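PDB 2HXO: putative TetR-family transcriptional regulator from Streptomyces coelicolor, which probably binds operator DNA through an N-terminal helix-turn-helix domain and regulates transcription as a dimer. Local coordinates for residues A[88-92]-A[222-226]; A[182-186]-A[209-213]; A[26-30]-A[104-108]; A[16-21]-A[45-49]. Numbering follows the deposited sequence.

Contact 1 of 4, residues A[88-92]-A[222-226]; sequences QDAVR and ITLVL
Both segments are regular helix, 88-92 from helix 87-104 and 222-226 from helix 214-230. Their local axes run roughly antiparallel, at 142° between N-to-C directions, and approach to 10.5 Å. The register sets the CA of Gln-88 6.8 Å from the CA of Leu-226, and the CA of Arg-92 7.1 Å from the CA of Ile-222. Apolar contacts centre on Leu-226 (chi1 m, chi2 t): its CD2 lies 3.8 Å from Val-91 CG1 and its CD1 4.2 Å from Gln-88 CB. Val-91 (t) also brings CG1 to 4.3 Å from Ile-222 CG1, and Arg-92 CG sits 3.9 Å from Ile-222 CG2. This is helix packing within the all-helical TetR C-terminal domain; Ile-222 also packs on helix 146-166, while Val-225 meets Val-225 of the second subunit. Arg-92, extended (m, t, t), donates from NE (3.0 Å) and NH2 (3.2 Å) to Thr-223 OG1, whose hydroxyl is also hydrogen-bonded to Leu-219 O. Arg-92 NH1 forms a salt bridge with Asp-89 OD1 at 3.3 Å.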
loop_
_atom_site.group_PDB
_atom_site.type_symbol
_atom_site.label_atom_id
_atom_site.label_comp_id
_atom_site.label_asym_id
_atom_site.label_seq_id
_atom_site.Cartn_x
_atom_site.Cartn_y
_atom_site.Cartn_z
ATOM N N GLN A 88 12.360 16.622 -8.264
ATOM C CA GLN A 88 11.380 15.656 -8.741
ATOM C C GLN A 88 12.025 14.365 -9.238
ATOM O O GLN A 88 11.507 13.271 -8.967
ATOM C CB GLN A 88 10.495 16.288 -9.824
ATOM C CG GLN A 88 9.449 17.266 -9.265
ATOM C CD GLN A 88 9.964 18.702 -9.079
ATOM O OE1 GLN A 88 11.170 18.943 -8.928
ATOM N NE2 GLN A 88 9.039 19.663 -9.075
ATOM N N ASP A 89 13.149 14.491 -9.951
ATOM C CA ASP A 89 13.883 13.335 -10.457
ATOM C C ASP A 89 14.432 12.548 -9.286
ATOM O O ASP A 89 14.387 11.318 -9.284
ATOM C CB ASP A 89 15.077 13.753 -11.326
ATOM C CG ASP A 89 14.666 14.443 -12.582
ATOM O OD1 ASP A 89 13.782 13.911 -13.265
ATOM O OD2 ASP A 89 15.225 15.514 -12.900
ATOM N N ALA A 90 14.975 13.265 -8.305
ATOM C CA ALA A 90 15.548 12.628 -7.138
ATOM C C ALA A 90 14.462 11.806 -6.424
ATOM O O ALA A 90 14.698 10.672 -6.013
ATOM C CB ALA A 90 16.146 13.675 -6.216
ATOM N N VAL A 91 13.262 12.364 -6.303
ATOM C CA VAL A 91 12.188 11.624 -5.657
ATOM C C VAL A 91 11.879 10.362 -6.470
ATOM O O VAL A 91 11.631 9.292 -5.906
ATOM C CB VAL A 91 10.914 12.492 -5.499
ATOM C CG1 VAL A 91 9.740 11.620 -5.146
ATOM C CG2 VAL A 91 11.143 13.543 -4.418
ATOM N N ARG A 92 11.889 10.484 -7.793
ATOM C CA ARG A 92 11.649 9.324 -8.643
ATOM C C ARG A 92 12.717 8.253 -8.455
ATOM O O ARG A 92 12.396 7.061 -8.457
ATOM C CB ARG A 92 11.600 9.730 -10.107
ATOM C CG ARG A 92 10.330 10.460 -10.482
ATOM C CD ARG A 92 10.345 10.818 -11.970
ATOM N NE ARG A 92 9.297 11.774 -12.248
ATOM C CZ ARG A 92 9.487 13.081 -12.361
ATOM N NH1 ARG A 92 10.703 13.599 -12.245
ATOM N NH2 ARG A 92 8.438 13.871 -12.534
ATOM N N ILE A 222 3.640 8.709 -9.197
ATOM C CA ILE A 222 4.519 9.497 -8.345
ATOM C C ILE A 222 4.608 10.908 -8.933
ATOM O O ILE A 222 4.551 11.900 -8.199
ATOM C CB ILE A 222 5.936 8.824 -8.230
ATOM C CG1 ILE A 222 6.648 9.315 -6.970
ATOM C CG2 ILE A 222 6.802 9.159 -9.430
ATOM C CD1 ILE A 222 5.989 8.903 -5.670
ATOM N N THR A 223 4.699 11.001 -10.259
ATOM C CA THR A 223 4.771 12.308 -10.931
ATOM C C THR A 223 3.494 13.125 -10.679
ATOM O O THR A 223 3.538 14.353 -10.497
ATOM C CB THR A 223 5.031 12.102 -12.439
ATOM O OG1 THR A 223 6.323 11.489 -12.590
ATOM C CG2 THR A 223 5.004 13.417 -13.196
ATOM N N LEU A 224 2.363 12.431 -10.661
ATOM C CA LEU A 224 1.066 13.050 -10.383
ATOM C C LEU A 224 1.080 13.631 -8.954
ATOM O O LEU A 224 0.639 14.753 -8.722
ATOM C CB LEU A 224 -0.029 11.987 -10.491
ATOM C CG LEU A 224 -1.245 12.218 -11.377
ATOM C CD1 LEU A 224 -0.917 13.123 -12.551
ATOM C CD2 LEU A 224 -1.749 10.854 -11.835
ATOM N N VAL A 225 1.603 12.870 -7.998
ATOM C CA VAL A 225 1.681 13.360 -6.628
ATOM C C VAL A 225 2.640 14.551 -6.568
ATOM O O VAL A 225 2.341 15.563 -5.930
ATOM C CB VAL A 225 2.174 12.261 -5.642
ATOM C CG1 VAL A 225 2.203 12.818 -4.217
ATOM C CG2 VAL A 225 1.244 11.049 -5.702
ATOM N N LEU A 226 3.797 14.427 -7.222
ATOM C CA LEU A 226 4.796 15.506 -7.244
ATOM C C LEU A 226 4.217 16.786 -7.838
ATOM O O LEU A 226 4.528 17.865 -7.387
ATOM C CB LEU A 226 6.048 15.072 -8.023
ATOM C CG LEU A 226 6.902 14.010 -7.326
ATOM C CD1 LEU A 226 7.893 13.396 -8.320
ATOM C CD2 LEU A 226 7.614 14.634 -6.127
#

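Contact 2 of 4, residues A[182-186]-A[209-213]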
loop_
_atom_site.group_PDB
_atom_site.type_symbol
_atom_site.label_atom_id
_atom_site.label_comp_id
_atom_site.label_asym_id
_atom_site.label_seq_id
_atom_site.Cartn_x
_atom_site.Cartn_y
_atom_site.Cartn_z
ATOM N N GLU A 182 0.434 -12.350 -17.899
ATOM C CA GLU A 182 -0.651 -13.301 -18.115
ATOM C C GLU A 182 -1.908 -12.835 -17.378
ATOM O O GLU A 182 -3.033 -13.026 -17.850
ATOM C CB GLU A 182 -0.233 -14.694 -17.619
ATOM C CG GLU A 182 0.529 -14.689 -16.285
ATOM C CD GLU A 182 2.049 -14.552 -16.447
ATOM O OE1 GLU A 182 2.510 -13.684 -17.221
ATOM O OE2 GLU A 182 2.783 -15.314 -15.783
ATOM N N PHE A 183 -1.701 -12.216 -16.218
ATOM C CA PHE A 183 -2.789 -11.705 -15.393
ATOM C C PHE A 183 -3.492 -10.534 -16.079
ATOM O O PHE A 183 -4.723 -10.480 -16.129
ATOM C CB PHE A 183 -2.235 -11.259 -14.033
ATOM C CG PHE A 183 -3.270 -10.669 -13.109
ATOM C CD1 PHE A 183 -4.373 -11.416 -12.704
ATOM C CD2 PHE A 183 -3.135 -9.365 -12.636
ATOM C CE1 PHE A 183 -5.332 -10.873 -11.841
ATOM C CE2 PHE A 183 -4.085 -8.812 -11.773
ATOM C CZ PHE A 183 -5.186 -9.569 -11.375
ATOM N N LEU A 184 -2.705 -9.604 -16.613
ATOM C CA LEU A 184 -3.244 -8.423 -17.283
ATOM C C LEU A 184 -4.187 -8.746 -18.443
ATOM O O LEU A 184 -5.256 -8.145 -18.569
ATOM C CB LEU A 184 -2.099 -7.534 -17.778
ATOM C CG LEU A 184 -1.183 -6.921 -16.711
ATOM C CD1 LEU A 184 -0.088 -6.113 -17.390
ATOM C CD2 LEU A 184 -1.986 -6.039 -15.766
ATOM N N ASP A 185 -3.792 -9.690 -19.290
ATOM C CA ASP A 185 -4.620 -10.067 -20.426
ATOM C C ASP A 185 -5.953 -10.642 -19.967
ATOM O O ASP A 185 -7.002 -10.306 -20.517
ATOM C CB ASP A 185 -3.883 -11.081 -21.310
ATOM C CG ASP A 185 -4.772 -11.663 -22.404
ATOM O OD1 ASP A 185 -5.368 -12.742 -22.176
ATOM O OD2 ASP A 185 -4.887 -11.035 -23.485
ATOM N N THR A 186 -5.906 -11.507 -18.956
ATOM C CA THR A 186 -7.114 -12.130 -18.415
ATOM C C THR A 186 -8.070 -11.061 -17.892
ATOM O O THR A 186 -9.283 -11.142 -18.094
ATOM C CB THR A 186 -6.776 -13.083 -17.259
ATOM O OG1 THR A 186 -5.711 -13.956 -17.655
ATOM C CG2 THR A 186 -7.995 -13.913 -16.882
ATOM N N VAL A 209 -5.819 -2.268 -20.326
ATOM C CA VAL A 209 -5.293 -3.101 -19.248
ATOM C C VAL A 209 -4.175 -3.979 -19.798
ATOM O O VAL A 209 -3.124 -4.142 -19.170
ATOM C CB VAL A 209 -6.375 -4.031 -18.651
ATOM C CG1 VAL A 209 -5.754 -4.915 -17.581
ATOM C CG2 VAL A 209 -7.519 -3.216 -18.066
ATOM N N ARG A 210 -4.422 -4.541 -20.980
ATOM C CA ARG A 210 -3.475 -5.422 -21.659
ATOM C C ARG A 210 -2.256 -4.631 -22.114
ATOM O O ARG A 210 -2.389 -3.632 -22.819
ATOM C CB ARG A 210 -4.160 -6.065 -22.871
ATOM C CG ARG A 210 -3.504 -7.340 -23.404
ATOM C CD ARG A 210 -4.420 -8.012 -24.425
ATOM N NE ARG A 210 -5.792 -8.114 -23.922
ATOM C CZ ARG A 210 -6.843 -8.473 -24.655
ATOM N NH1 ARG A 210 -6.688 -8.774 -25.939
ATOM N NH2 ARG A 210 -8.052 -8.517 -24.110
ATOM N N GLY A 211 -1.072 -5.074 -21.708
ATOM C CA GLY A 211 0.141 -4.376 -22.097
ATOM C C GLY A 211 0.425 -3.169 -21.221
ATOM O O GLY A 211 1.309 -2.357 -21.510
ATOM N N HIS A 212 -0.345 -3.041 -20.149
ATOM C CA HIS A 212 -0.171 -1.946 -19.212
ATOM C C HIS A 212 1.089 -2.229 -18.405
ATOM O O HIS A 212 1.169 -3.245 -17.719
ATOM C CB HIS A 212 -1.390 -1.858 -18.289
ATOM C CG HIS A 212 -1.132 -1.122 -17.010
ATOM N ND1 HIS A 212 -1.004 -1.764 -15.796
ATOM C CD2 HIS A 212 -0.952 0.197 -16.760
ATOM C CE1 HIS A 212 -0.758 -0.870 -14.853
ATOM N NE2 HIS A 212 -0.723 0.327 -15.412
ATOM N N ASP A 213 2.076 -1.342 -18.502
ATOM C CA ASP A 213 3.325 -1.518 -17.768
ATOM C C ASP A 213 3.198 -0.971 -16.350
ATOM O O ASP A 213 2.895 0.206 -16.147
ATOM C CB ASP A 213 4.484 -0.825 -18.498
ATOM C CG ASP A 213 5.817 -0.978 -17.761
ATOM O OD1 ASP A 213 5.946 -1.906 -16.928
ATOM O OD2 ASP A 213 6.743 -0.182 -18.021
#
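The start of helix 182-191 packs here against the type II beta turn Val-209 to His-212, in the loop that leads into helix 214-230 of the TetR C-terminal domain. The turn is closed by the hydrogen bond from His-212 N to Val-209 O (3.1 Å), and Gly-211 takes the positive phi (82°) needed at this position. In the helix, Glu-182 O accepts a hydrogen bond from Thr-186 OG1 at 2.8 Å. Phe-183 does not reach the turn and packs on Leu-116 of the second subunit. Leu-184 points into the turn. Its CD2 makes apolar contact with Val-209 CG1 at 4.3 Å, and two tight methyl-carbonyl contacts flank it: Leu-184 CD1 to His-212 O at 3.1 Å, and Leu-184 O to Val-209 CG1 at 3.4 Å. The imidazole of His-212, which Leu-184 CD2 meets at the edge, stacks edge-to-face with Phe-147 of the second subunit, so the turn also lies at the dimer interface. Asp-185 comes closest in backbone register, its CA 4.9 Å from the CA of Arg-210. Their salt bridge spans 3.1 Å from Asp-185 OD2 to Arg-210 NE, the oxygen over one face of the guanidinium, where no N-H points at it.

Contact 3 of 4, residues A[26-30]-A[104-108]; sequences VELLD and AHPWL
Segment 26-30 is regular helix within helix 18-31, with Asp-30 N bonded to Val-26 O at 2.8 Å. Segment 104-108 bridges two helices: Ala-104 ends helix 87-104, His-105 leaves helical angles (phi/psi -131°/90°), and Pro-106 (-49°/-40°) leads into helix 107-118, Leu-108 N bonding to His-105 O at 2.9 Å. The closest CA pairs are Asp-30 with His-105 at 6.1 Å and Leu-29 with Trp-107 at 6.8 Å. Trp-107, with chi1 p (54°) and chi2 -91°, points toward the helix and lays its indole face against Leu-29, whose CB stands 3.5 Å from the centroid of the five-membered ring, 10° off the ring normal, a CH-pi contact. Leu-29 O lies 3.3 Å from Trp-107 CD1. The contact joins the DNA-binding domain of this TetR-type regulator to its C-terminal domain, close to helix 60-76, on which His-105 and Trp-107 also pack through Val-71 and Thr-68. Its polar centre is Asp-30 (chi1 m), whose OD2 accepts two hydrogen bonds: from Trp-107 NE1 at 2.6 Å, nearly straight at 167°, and from His-105 ND1 at 2.8 Å, more bent at 131°. His-105 is set by chi1 m and chi2 -105°. Val-26 (t) adds apolar contact, its CG1 3.7 Å from His-105 CE1 and 4.2 Å from Trp-107 CZ2.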
loop_
_atom_site.group_PDB
_atom_site.type_symbol
_atom_site.label_atom_id
_atom_site.label_comp_id
_atom_site.label_asym_id
_atom_site.label_seq_id
_atom_site.Cartn_x
_atom_site.Cartn_y
_atom_site.Cartn_z
ATOM N N VAL A 26 19.294 -11.997 4.428
ATOM C CA VAL A 26 18.689 -11.584 3.168
ATOM C C VAL A 26 18.564 -12.796 2.226
ATOM O O VAL A 26 17.490 -13.057 1.673
ATOM C CB VAL A 26 19.531 -10.478 2.476
ATOM C CG1 VAL A 26 18.954 -10.169 1.091
ATOM C CG2 VAL A 26 19.546 -9.219 3.335
ATOM N N GLU A 27 19.660 -13.532 2.056
ATOM C CA GLU A 27 19.672 -14.714 1.197
ATOM C C GLU A 27 18.571 -15.668 1.632
ATOM O O GLU A 27 17.828 -16.203 0.808
ATOM C CB GLU A 27 21.023 -15.429 1.288
ATOM C CG GLU A 27 22.213 -14.563 0.924
ATOM C CD GLU A 27 23.536 -15.271 1.142
ATOM O OE1 GLU A 27 23.797 -15.724 2.281
ATOM O OE2 GLU A 27 24.318 -15.372 0.172
ATOM N N LEU A 28 18.475 -15.881 2.937
ATOM C CA LEU A 28 17.459 -16.762 3.485
ATOM C C LEU A 28 16.071 -16.186 3.240
ATOM O O LEU A 28 15.158 -16.904 2.845
ATOM C CB LEU A 28 17.683 -16.963 4.991
ATOM C CG LEU A 28 18.945 -17.745 5.386
ATOM C CD1 LEU A 28 19.099 -17.749 6.905
ATOM C CD2 LEU A 28 18.849 -19.174 4.848
ATOM N N LEU A 29 15.913 -14.886 3.472
ATOM C CA LEU A 29 14.619 -14.250 3.265
ATOM C C LEU A 29 14.179 -14.387 1.811
ATOM O O LEU A 29 12.988 -14.533 1.526
ATOM C CB LEU A 29 14.683 -12.770 3.667
ATOM C CG LEU A 29 14.629 -12.478 5.174
ATOM C CD1 LEU A 29 14.862 -11.001 5.424
ATOM C CD2 LEU A 29 13.283 -12.901 5.738
ATOM N N ASP A 30 15.147 -14.349 0.901
ATOM C CA ASP A 30 14.867 -14.464 -0.524
ATOM C C ASP A 30 14.443 -15.874 -0.927
ATOM O O ASP A 30 13.579 -16.046 -1.791
ATOM C CB ASP A 30 16.104 -14.061 -1.333
ATOM C CG ASP A 30 16.392 -12.571 -1.267
ATOM O OD1 ASP A 30 17.486 -12.157 -1.702
ATOM O OD2 ASP A 30 15.523 -11.812 -0.791
ATOM N N ALA A 104 12.836 -7.277 -6.267
ATOM C CA ALA A 104 13.921 -8.241 -6.150
ATOM C C ALA A 104 13.796 -9.033 -4.846
ATOM O O ALA A 104 14.267 -10.171 -4.748
ATOM C CB ALA A 104 15.265 -7.522 -6.199
ATOM N N HIS A 105 13.156 -8.428 -3.850
ATOM C CA HIS A 105 12.965 -9.058 -2.546
ATOM C C HIS A 105 11.499 -8.942 -2.119
ATOM O O HIS A 105 11.106 -7.978 -1.461
ATOM C CB HIS A 105 13.854 -8.381 -1.499
ATOM C CG HIS A 105 15.317 -8.396 -1.828
ATOM N ND1 HIS A 105 16.334 -9.139 -1.331
ATOM C CD2 HIS A 105 15.888 -7.536 -2.739
ATOM C CE1 HIS A 105 17.491 -8.712 -1.942
ATOM N NE2 HIS A 105 17.194 -7.743 -2.788
ATOM N N PRO A 106 10.675 -9.933 -2.483
ATOM C CA PRO A 106 9.243 -9.980 -2.163
ATOM C C PRO A 106 8.899 -9.715 -0.708
ATOM O O PRO A 106 7.912 -9.041 -0.399
ATOM C CB PRO A 106 8.841 -11.385 -2.605
ATOM C CG PRO A 106 9.754 -11.627 -3.775
ATOM C CD PRO A 106 11.080 -11.119 -3.257
ATOM N N TRP A 107 9.706 -10.264 0.187
ATOM C CA TRP A 107 9.487 -10.087 1.620
ATOM C C TRP A 107 9.609 -8.617 2.065
ATOM O O TRP A 107 9.047 -8.224 3.088
ATOM C CB TRP A 107 10.494 -10.935 2.400
ATOM C CG TRP A 107 11.929 -10.669 2.006
ATOM C CD1 TRP A 107 12.650 -11.313 1.040
ATOM C CD2 TRP A 107 12.801 -9.670 2.555
ATOM N NE1 TRP A 107 13.918 -10.783 0.955
ATOM C CE2 TRP A 107 14.037 -9.772 1.872
ATOM C CE3 TRP A 107 12.658 -8.699 3.557
ATOM C CZ2 TRP A 107 15.127 -8.935 2.160
ATOM C CZ3 TRP A 107 13.746 -7.865 3.844
ATOM C CH2 TRP A 107 14.963 -7.993 3.146
ATOM N N LEU A 108 10.331 -7.809 1.292
ATOM C CA LEU A 108 10.543 -6.404 1.639
ATOM C C LEU A 108 9.283 -5.584 1.898
ATOM O O LEU A 108 9.230 -4.814 2.860
ATOM C CB LEU A 108 11.373 -5.702 0.560
ATOM C CG LEU A 108 11.937 -4.335 0.969
ATOM C CD1 LEU A 108 12.920 -4.515 2.124
ATOM C CD2 LEU A 108 12.648 -3.683 -0.202
#

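Contact 4 of 4, residues A[16-21]-A[45-49]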
loop_
_atom_site.group_PDB
_atom_site.type_symbol
_atom_site.label_atom_id
_atom_site.label_comp_id
_atom_site.label_asym_id
_atom_site.label_seq_id
_atom_site.Cartn_x
_atom_site.Cartn_y
_atom_site.Cartn_z
ATOM N N LEU A 16 33.181 -12.583 11.781
ATOM C CA LEU A 16 31.691 -12.663 11.719
ATOM C C LEU A 16 31.125 -11.244 11.653
ATOM O O LEU A 16 30.447 -10.779 12.567
ATOM C CB LEU A 16 31.162 -13.394 12.954
ATOM C CG LEU A 16 29.731 -13.919 12.865
ATOM C CD1 LEU A 16 29.581 -14.765 11.613
ATOM C CD2 LEU A 16 29.405 -14.732 14.110
ATOM N N SER A 17 31.412 -10.572 10.544
ATOM C CA SER A 17 30.995 -9.198 10.312
ATOM C C SER A 17 29.501 -8.920 10.275
ATOM O O SER A 17 28.671 -9.822 10.192
ATOM C CB SER A 17 31.611 -8.687 9.005
ATOM O OG SER A 17 33.029 -8.735 9.052
ATOM N N ARG A 18 29.188 -7.631 10.340
ATOM C CA ARG A 18 27.825 -7.129 10.283
ATOM C C ARG A 18 27.241 -7.563 8.946
ATOM O O ARG A 18 26.245 -8.281 8.885
ATOM C CB ARG A 18 27.849 -5.601 10.350
ATOM C CG ARG A 18 26.486 -4.944 10.368
ATOM C CD ARG A 18 25.854 -5.063 11.735
ATOM N NE ARG A 18 24.688 -4.197 11.863
ATOM C CZ ARG A 18 24.047 -3.986 13.005
ATOM N NH1 ARG A 18 24.464 -4.580 14.117
ATOM N NH2 ARG A 18 22.987 -3.188 13.036
ATOM N N GLU A 19 27.888 -7.113 7.876
ATOM C CA GLU A 19 27.472 -7.415 6.513
ATOM C C GLU A 19 27.186 -8.900 6.329
ATOM O O GLU A 19 26.227 -9.276 5.651
ATOM C CB GLU A 19 28.559 -6.988 5.522
ATOM C CG GLU A 19 29.009 -5.538 5.651
ATOM C CD GLU A 19 29.783 -5.267 6.931
ATOM O OE1 GLU A 19 30.809 -5.945 7.165
ATOM O OE2 GLU A 19 29.370 -4.371 7.701
ATOM N N ARG A 20 28.026 -9.738 6.932
ATOM C CA ARG A 20 27.865 -11.183 6.825
ATOM C C ARG A 20 26.529 -11.622 7.402
ATOM O O ARG A 20 25.719 -12.265 6.723
ATOM C CB ARG A 20 28.989 -11.910 7.563
ATOM C CG ARG A 20 30.366 -11.772 6.945
ATOM C CD ARG A 20 31.352 -12.706 7.641
ATOM N NE ARG A 20 30.946 -14.105 7.519
ATOM C CZ ARG A 20 31.539 -15.116 8.150
ATOM N NH1 ARG A 20 32.572 -14.883 8.957
ATOM N NH2 ARG A 20 31.103 -16.359 7.971
ATOM N N ILE A 21 26.307 -11.276 8.664
ATOM C CA ILE A 21 25.071 -11.631 9.334
ATOM C C ILE A 21 23.882 -11.183 8.488
ATOM O O ILE A 21 23.013 -11.985 8.148
ATOM C CB ILE A 21 24.969 -10.950 10.704
ATOM C CG1 ILE A 21 26.294 -11.090 11.459
ATOM C CG2 ILE A 21 23.812 -11.549 11.494
ATOM C CD1 ILE A 21 26.652 -12.498 11.834
ATOM N N ARG A 45 24.158 -21.364 7.583
ATOM C CA ARG A 45 24.630 -20.620 6.422
ATOM C C ARG A 45 25.830 -19.755 6.756
ATOM O O ARG A 45 26.619 -19.410 5.877
ATOM C CB ARG A 45 23.516 -19.751 5.842
ATOM C CG ARG A 45 22.426 -20.557 5.168
ATOM C CD ARG A 45 21.891 -19.841 3.940
ATOM N NE ARG A 45 22.935 -19.611 2.947
ATOM C CZ ARG A 45 22.712 -19.115 1.733
ATOM N NH1 ARG A 45 21.478 -18.796 1.363
ATOM N NH2 ARG A 45 23.722 -18.938 0.891
ATOM N N LEU A 46 25.965 -19.416 8.032
ATOM C CA LEU A 46 27.077 -18.589 8.490
ATOM C C LEU A 46 28.286 -19.456 8.838
ATOM O O LEU A 46 29.403 -18.954 8.980
ATOM C CB LEU A 46 26.646 -17.775 9.712
ATOM C CG LEU A 46 26.907 -16.266 9.696
ATOM C CD1 LEU A 46 26.392 -15.640 8.410
ATOM C CD2 LEU A 46 26.227 -15.642 10.900
ATOM N N ALA A 47 28.049 -20.761 8.967
ATOM C CA ALA A 47 29.103 -21.717 9.295
ATOM C C ALA A 47 29.864 -21.290 10.549
ATOM O O ALA A 47 31.098 -21.301 10.577
ATOM C CB ALA A 47 30.068 -21.854 8.116
ATOM N N THR A 48 29.119 -20.914 11.585
ATOM C CA THR A 48 29.723 -20.478 12.837
ATOM C C THR A 48 29.037 -21.142 14.024
ATOM O O THR A 48 27.899 -21.605 13.920
ATOM C CB THR A 48 29.636 -18.934 12.991
ATOM O OG1 THR A 48 30.384 -18.308 11.940
ATOM C CG2 THR A 48 30.196 -18.481 14.341
ATOM N N GLY A 49 29.748 -21.189 15.147
ATOM C CA GLY A 49 29.206 -21.795 16.346
ATOM C C GLY A 49 28.035 -21.028 16.924
ATOM O O GLY A 49 28.146 -19.834 17.211
#
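Leu-46 is the residue most covered in this contact. Its chi1 of -129° lies between rotamer wells, with chi2 p, and directs the side chain at the start of helix 18-31, where CD2 lies 3.5 Å from Leu-16 CD1 and 3.3 Å from Ile-21 CD1. Leu-16, on the chain just before the helix, uses t, p to reach across, its CD1 also 3.6 Å from Thr-48 OG1. The CA-to-CB bond of Ile-21 points away from segment 45-49, but its m, m conformation swings CD1 back to Leu-46. The segment 45-49 falls in the predicted helix-turn-helix motif: helix 39-46 ends in a Schellman motif, with Ala-47 at the positive phi (53°) that terminates the helix. The small core thus joins the first helix of the TetR DNA-binding domain to the end of helix 39-46; Leu-16 and Ile-21 extend it onto His-56 and Ile-57, and Thr-48 onto Ile-53. Thr-48 takes chi1 m and donates from OG1 to Leu-46 O at 3.2 Å. The long chain of Arg-20 (m, t, p) brings NH2 to 3.3 Å from the same Leu-46 O, but at an angle too poor for a hydrogen bond.

Overall arrangement
Contacts 1 and 2 belong to the C-terminal domain and both touch the second subunit. Contact 1 is partly buried and pairs two long helices, while contact 2, about 25 Å away between centres, is a surface contact of a short helix with a turn. Contacts 3 and 4, partly buried like contact 1 but not touched by the second subunit, share helix 18-31, use its two ends, and lie about 17 Å apart between centres; they touch where Leu-28 CD2 packs on Arg-45 CD (3.2 Å). Contact 4 stays within the DNA-binding domain and is mainly aliphatic, whereas contact 3 crosses between domains through a shared carboxylate and an indole face. Arginine serves contact 1 by hydrogen bonds, contact 2 by charge alone.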